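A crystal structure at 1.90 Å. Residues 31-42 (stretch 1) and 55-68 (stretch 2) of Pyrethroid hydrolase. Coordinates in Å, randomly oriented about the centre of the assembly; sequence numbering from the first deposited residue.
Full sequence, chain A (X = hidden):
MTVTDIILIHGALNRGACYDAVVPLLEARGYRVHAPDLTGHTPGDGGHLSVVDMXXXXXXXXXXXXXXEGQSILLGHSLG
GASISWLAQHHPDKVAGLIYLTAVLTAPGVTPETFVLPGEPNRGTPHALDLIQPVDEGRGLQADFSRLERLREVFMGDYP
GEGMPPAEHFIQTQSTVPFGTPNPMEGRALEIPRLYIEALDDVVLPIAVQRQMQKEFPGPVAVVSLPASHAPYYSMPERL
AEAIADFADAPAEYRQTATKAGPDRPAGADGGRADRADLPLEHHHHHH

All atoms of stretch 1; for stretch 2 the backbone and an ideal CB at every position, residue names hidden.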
# COMPACT_ATOMS: atom_id res chain seq x y z
N TYR A 31 -18.89 -7.37 -2.73
CA TYR A 31 -18.08 -6.42 -3.47
C TYR A 31 -17.35 -7.12 -4.60
O TYR A 31 -16.96 -8.29 -4.50
CB TYR A 31 -17.06 -5.74 -2.56
CG TYR A 31 -17.68 -4.79 -1.58
CD1 TYR A 31 -18.07 -3.54 -1.99
CD2 TYR A 31 -17.87 -5.14 -0.25
CE1 TYR A 31 -18.64 -2.64 -1.11
CE2 TYR A 31 -18.45 -4.25 0.65
CZ TYR A 31 -18.83 -3.00 0.20
OH TYR A 31 -19.40 -2.07 1.03
N ARG A 32 -17.18 -6.39 -5.68
CA ARG A 32 -16.25 -6.80 -6.70
C ARG A 32 -14.86 -6.37 -6.26
O ARG A 32 -14.66 -5.22 -5.86
CB ARG A 32 -16.62 -6.19 -8.05
CG ARG A 32 -15.69 -6.66 -9.14
CD ARG A 32 -16.42 -6.87 -10.41
NE ARG A 32 -15.76 -6.16 -11.51
CZ ARG A 32 -16.13 -6.28 -12.78
NH1 ARG A 32 -17.14 -7.08 -13.10
NH2 ARG A 32 -15.51 -5.60 -13.73
N VAL A 33 -13.91 -7.28 -6.30
CA VAL A 33 -12.62 -7.05 -5.67
C VAL A 33 -11.52 -7.21 -6.72
O VAL A 33 -11.56 -8.14 -7.53
CB VAL A 33 -12.40 -7.98 -4.47
CG1 VAL A 33 -11.09 -7.68 -3.79
CG2 VAL A 33 -13.57 -7.82 -3.50
N HIS A 34 -10.57 -6.28 -6.71
CA HIS A 34 -9.45 -6.25 -7.64
C HIS A 34 -8.15 -6.22 -6.84
O HIS A 34 -8.11 -5.66 -5.74
CB HIS A 34 -9.55 -5.02 -8.56
CG HIS A 34 -10.88 -4.86 -9.25
ND1 HIS A 34 -11.13 -5.35 -10.52
CD2 HIS A 34 -12.02 -4.25 -8.85
CE1 HIS A 34 -12.37 -5.04 -10.87
NE2 HIS A 34 -12.93 -4.38 -9.88
N ALA A 35 -7.14 -6.95 -7.31
CA ALA A 35 -5.79 -6.89 -6.74
C ALA A 35 -4.77 -6.92 -7.87
O ALA A 35 -4.08 -7.92 -8.09
CB ALA A 35 -5.57 -8.02 -5.73
N PRO A 36 -4.64 -5.83 -8.62
CA PRO A 36 -3.81 -5.82 -9.82
C PRO A 36 -2.33 -5.69 -9.53
O PRO A 36 -1.92 -5.25 -8.46
CB PRO A 36 -4.31 -4.58 -10.58
CG PRO A 36 -4.77 -3.64 -9.45
CD PRO A 36 -5.32 -4.53 -8.38
N ASP A 37 -1.53 -6.19 -10.47
CA ASP A 37 -0.11 -5.84 -10.52
C ASP A 37 0.07 -4.39 -10.99
O ASP A 37 -0.46 -4.00 -12.04
CB ASP A 37 0.62 -6.79 -11.47
CG ASP A 37 0.71 -8.22 -10.94
OD1 ASP A 37 0.55 -8.47 -9.71
OD2 ASP A 37 0.91 -9.12 -11.79
N LEU A 38 0.81 -3.59 -10.24
CA LEU A 38 1.14 -2.29 -10.81
C LEU A 38 2.15 -2.50 -11.95
O LEU A 38 2.57 -3.62 -12.23
CB LEU A 38 1.65 -1.33 -9.71
CG LEU A 38 0.62 -0.87 -8.66
CD1 LEU A 38 1.16 0.17 -7.67
CD2 LEU A 38 -0.57 -0.28 -9.34
N THR A 39 2.43 -1.43 -12.68
CA THR A 39 3.34 -1.53 -13.81
C THR A 39 4.73 -1.95 -13.33
O THR A 39 5.21 -1.48 -12.30
CB THR A 39 3.39 -0.20 -14.56
OG1 THR A 39 2.07 0.09 -15.03
CG2 THR A 39 4.36 -0.24 -15.72
N GLY A 40 5.34 -2.89 -14.05
CA GLY A 40 6.62 -3.45 -13.68
C GLY A 40 6.54 -4.61 -12.72
O GLY A 40 7.58 -5.16 -12.34
N HIS A 41 5.35 -4.97 -12.27
CA HIS A 41 5.20 -6.02 -11.27
C HIS A 41 4.70 -7.33 -11.85
O HIS A 41 4.32 -8.24 -11.10
CB HIS A 41 4.30 -5.52 -10.13
CG HIS A 41 4.95 -4.48 -9.27
ND1 HIS A 41 5.50 -4.77 -8.04
CD2 HIS A 41 5.25 -3.18 -9.51
CE1 HIS A 41 6.06 -3.69 -7.54
NE2 HIS A 41 5.92 -2.71 -8.41
N THR A 42 4.70 -7.48 -13.17
CA THR A 42 4.30 -8.75 -13.79
C THR A 42 5.46 -9.36 -14.57
O THR A 42 5.94 -8.74 -15.54
CB THR A 42 3.09 -8.50 -14.69
OG1 THR A 42 2.12 -7.77 -13.93
CG2 THR A 42 2.51 -9.82 -15.18
N UNK A 55 1.77 8.22 -13.16
CA UNK A 55 0.64 7.99 -14.04
C UNK A 55 0.78 6.65 -14.73
O UNK A 55 -0.19 5.91 -14.87
CB UNK A 55 0.52 9.11 -15.07
N UNK A 56 2.02 6.33 -15.13
CA UNK A 56 2.32 5.04 -15.74
C UNK A 56 2.26 3.91 -14.73
O UNK A 56 1.70 2.84 -15.02
CB UNK A 56 3.70 5.07 -16.40
N UNK A 57 2.89 4.11 -13.56
CA UNK A 57 2.91 3.09 -12.51
C UNK A 57 1.49 2.70 -12.10
O UNK A 57 1.21 1.51 -11.89
CB UNK A 57 3.69 3.59 -11.29
N UNK A 58 0.59 3.68 -11.97
CA UNK A 58 -0.73 3.44 -11.40
C UNK A 58 -1.78 3.15 -12.46
O UNK A 58 -2.98 3.03 -12.14
CB UNK A 58 -1.16 4.65 -10.56
N UNK A 59 -1.37 2.99 -13.72
CA UNK A 59 -2.35 2.91 -14.80
C UNK A 59 -3.19 1.64 -14.77
O UNK A 59 -4.38 1.71 -15.13
CB UNK A 59 -1.63 3.01 -16.15
N UNK A 60 -2.69 0.50 -14.30
CA UNK A 60 -3.59 -0.64 -14.12
C UNK A 60 -4.77 -0.37 -13.20
O UNK A 60 -5.81 -1.01 -13.37
CB UNK A 60 -2.80 -1.83 -13.57
N UNK A 61 -4.64 0.50 -12.20
CA UNK A 61 -5.78 0.83 -11.36
C UNK A 61 -6.69 1.83 -12.04
O UNK A 61 -7.92 1.67 -12.03
CB UNK A 61 -5.31 1.38 -10.01
N UNK A 62 -6.11 2.83 -12.70
CA UNK A 62 -6.93 3.80 -13.41
C UNK A 62 -7.81 3.09 -14.43
O UNK A 62 -8.97 3.46 -14.63
CB UNK A 62 -6.05 4.85 -14.09
N UNK A 63 -7.26 2.04 -15.06
CA UNK A 63 -8.04 1.19 -15.95
C UNK A 63 -9.24 0.56 -15.23
O UNK A 63 -10.35 0.55 -15.77
CB UNK A 63 -7.15 0.09 -16.54
N UNK A 64 -9.02 0.01 -14.03
CA UNK A 64 -10.11 -0.66 -13.32
C UNK A 64 -11.17 0.36 -12.94
O UNK A 64 -12.36 0.17 -13.20
CB UNK A 64 -9.59 -1.39 -12.08
N UNK A 65 -10.73 1.49 -12.37
CA UNK A 65 -11.64 2.55 -11.97
C UNK A 65 -12.46 3.06 -13.16
O UNK A 65 -13.58 3.54 -12.98
CB UNK A 65 -10.86 3.70 -11.33
N UNK A 66 -11.88 2.99 -14.36
CA UNK A 66 -12.57 3.46 -15.55
C UNK A 66 -13.85 2.67 -15.80
O UNK A 66 -14.89 3.25 -16.15
CB UNK A 66 -11.65 3.37 -16.77
N UNK A 67 -13.81 1.35 -15.62
CA UNK A 67 -14.94 0.50 -15.96
C UNK A 67 -15.76 0.09 -14.75
O UNK A 67 -16.64 -0.77 -14.87
CB UNK A 67 -14.45 -0.75 -16.69
N UNK A 68 -15.50 0.68 -13.59
CA UNK A 68 -16.33 0.38 -12.43
C UNK A 68 -17.73 0.97 -12.60
O UNK A 68 -17.89 2.08 -13.11
CB UNK A 68 -15.68 0.92 -11.15

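Position 55 lies in helix, with nothing of stretch 1 within reach of its CB, so most helix-compatible side chains would suit; it is Glu55, which turns to a later position of its own helical segment, 59. At 56, CA-to-CB points sideways and the ideal CB lies 5.4 Å from Thr39 CG2, so a long or flat side chain could turn back over that methyl. Thr39 OG1 donates to the carbonyl O of 56 at 2.8 Å, a bond any residue could keep. The residue is His56, and Thr39 CG2 sits over one face of its ring, 3.7 Å from the centroid.

Position 57 is tied by its backbone, since Thr39 N donates to its carbonyl O at 3.3 Å, nearly linearly. Its CB also points sideways, but Leu38, Thr39 and the imidazole of His41 lie beyond it. A large side chain is favoured, and a polar tip could meet His41 NE2; aromatic residues or a long polar chain are candidates. It is Tyr57: Leu38 CB lies over one ring face, 4.2 Å from the centroid, while Tyr57 OH hydrogen-bonds His41 NE2 at 2.7 Å.

At 58 the CB points away from stretch 1, which asks little of it; the position precedes a new helix, where Ser, Thr, Asp or Asn is common. It is Thr58, whose side chain makes no capping bond. Position 59 points sideways past Thr39 and tolerates many residues; Arg59 NH1 makes a salt bridge with Glu55 OE1 at 3.2 Å.

The CB at 60 points toward stretch 1, 3.5 Å from Asp37 O and 4.3 Å from Pro36 CB, which favours a compact apolar group; phi of -58 permits proline. Pro60 places CG 3.4 Å from Asp37 O and CD 3.4 Å from Thr39 OG1.

Position 61 looks sideways, its CB 5.1 Å from both Leu38 CD2 and Pro36 CG, so a medium aliphatic chain fits. Val61 CG2 reaches Pro36 CG at 3.9 Å and Leu38 CD2 at 4.0 Å. Positions 62 and 63 are out of reach and little constrained; they are Ala62 and Asp63.

At 64 the CB points toward stretch 1, 4.5 Å from His34 ND1; an aliphatic or aromatic residue could cover the imidazole. Ile64 CG2 stands directly over the ring, 3.4 Å from its centroid, and CD1 packs 3.8 Å from Pro36 CG.

At 65 the CB points away and 66 is out of reach, so stretch 1 chooses at neither; they are Leu65 and Ala66. At 67 the CB points sideways with no atom of stretch 1 within 5.5 Å, so only a long chain could approach Arg32; an acid would suit its charge. Arg67 instead brings NH1 within 2.7 Å of Arg32 NH2, an unbonded contact of like charges. At 68 the CB points sideways, again with nothing near, so many residues would do; it is Ala68.

Stretch 2, residues 55-68: EHYTRPVADILARA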
# COMPACT_ATOMS: atom_id res chain seq x y z
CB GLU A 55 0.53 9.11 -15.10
CG GLU A 55 -0.71 8.97 -16.03
CD GLU A 55 -0.56 7.87 -17.09
OE1 GLU A 55 0.60 7.58 -17.47
OE2 GLU A 55 -1.59 7.24 -17.48
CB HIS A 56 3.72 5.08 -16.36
CG HIS A 56 4.07 3.84 -17.12
ND1 HIS A 56 5.37 3.43 -17.30
CD2 HIS A 56 3.29 2.94 -17.76
CE1 HIS A 56 5.38 2.32 -18.01
NE2 HIS A 56 4.13 1.99 -18.30
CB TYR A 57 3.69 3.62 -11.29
CG TYR A 57 4.12 2.58 -10.26
CD1 TYR A 57 4.90 1.49 -10.64
CD2 TYR A 57 3.82 2.72 -8.90
CE1 TYR A 57 5.30 0.55 -9.73
CE2 TYR A 57 4.25 1.76 -7.97
CZ TYR A 57 4.96 0.68 -8.40
OH TYR A 57 5.41 -0.25 -7.49
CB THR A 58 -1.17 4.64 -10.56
OG1 THR A 58 -1.00 5.87 -11.28
CG2 THR A 58 -0.29 4.73 -9.32
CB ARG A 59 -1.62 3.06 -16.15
CG ARG A 59 -2.53 3.23 -17.37
CD ARG A 59 -1.82 4.01 -18.47
NE ARG A 59 -0.70 3.32 -19.11
CZ ARG A 59 0.30 3.96 -19.72
NH1 ARG A 59 0.31 5.30 -19.75
NH2 ARG A 59 1.28 3.28 -20.29
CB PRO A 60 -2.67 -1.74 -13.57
CG PRO A 60 -1.34 -1.41 -14.12
CD PRO A 60 -1.27 0.08 -14.22
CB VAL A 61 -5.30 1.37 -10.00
CG1 VAL A 61 -6.49 1.90 -9.19
CG2 VAL A 61 -4.53 0.28 -9.28
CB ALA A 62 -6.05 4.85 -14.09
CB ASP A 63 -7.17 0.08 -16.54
CG ASP A 63 -5.99 0.59 -17.36
OD1 ASP A 63 -6.02 1.75 -17.85
OD2 ASP A 63 -5.03 -0.19 -17.55
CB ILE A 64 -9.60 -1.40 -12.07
CG1 ILE A 64 -8.78 -2.63 -12.43
CG2 ILE A 64 -10.81 -1.86 -11.19
CD1 ILE A 64 -8.15 -3.28 -11.22
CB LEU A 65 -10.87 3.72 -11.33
CG LEU A 65 -10.17 3.57 -9.98
CD1 LEU A 65 -9.18 4.73 -9.68
CD2 LEU A 65 -11.20 3.47 -8.92
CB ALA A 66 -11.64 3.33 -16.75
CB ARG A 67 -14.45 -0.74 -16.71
CG ARG A 67 -13.09 -1.22 -16.24
CD ARG A 67 -12.74 -2.59 -16.85
NE ARG A 67 -12.96 -3.70 -15.93
CZ ARG A 67 -13.33 -4.92 -16.33
NH1 ARG A 67 -13.51 -5.89 -15.46
NH2 ARG A 67 -13.55 -5.18 -17.61
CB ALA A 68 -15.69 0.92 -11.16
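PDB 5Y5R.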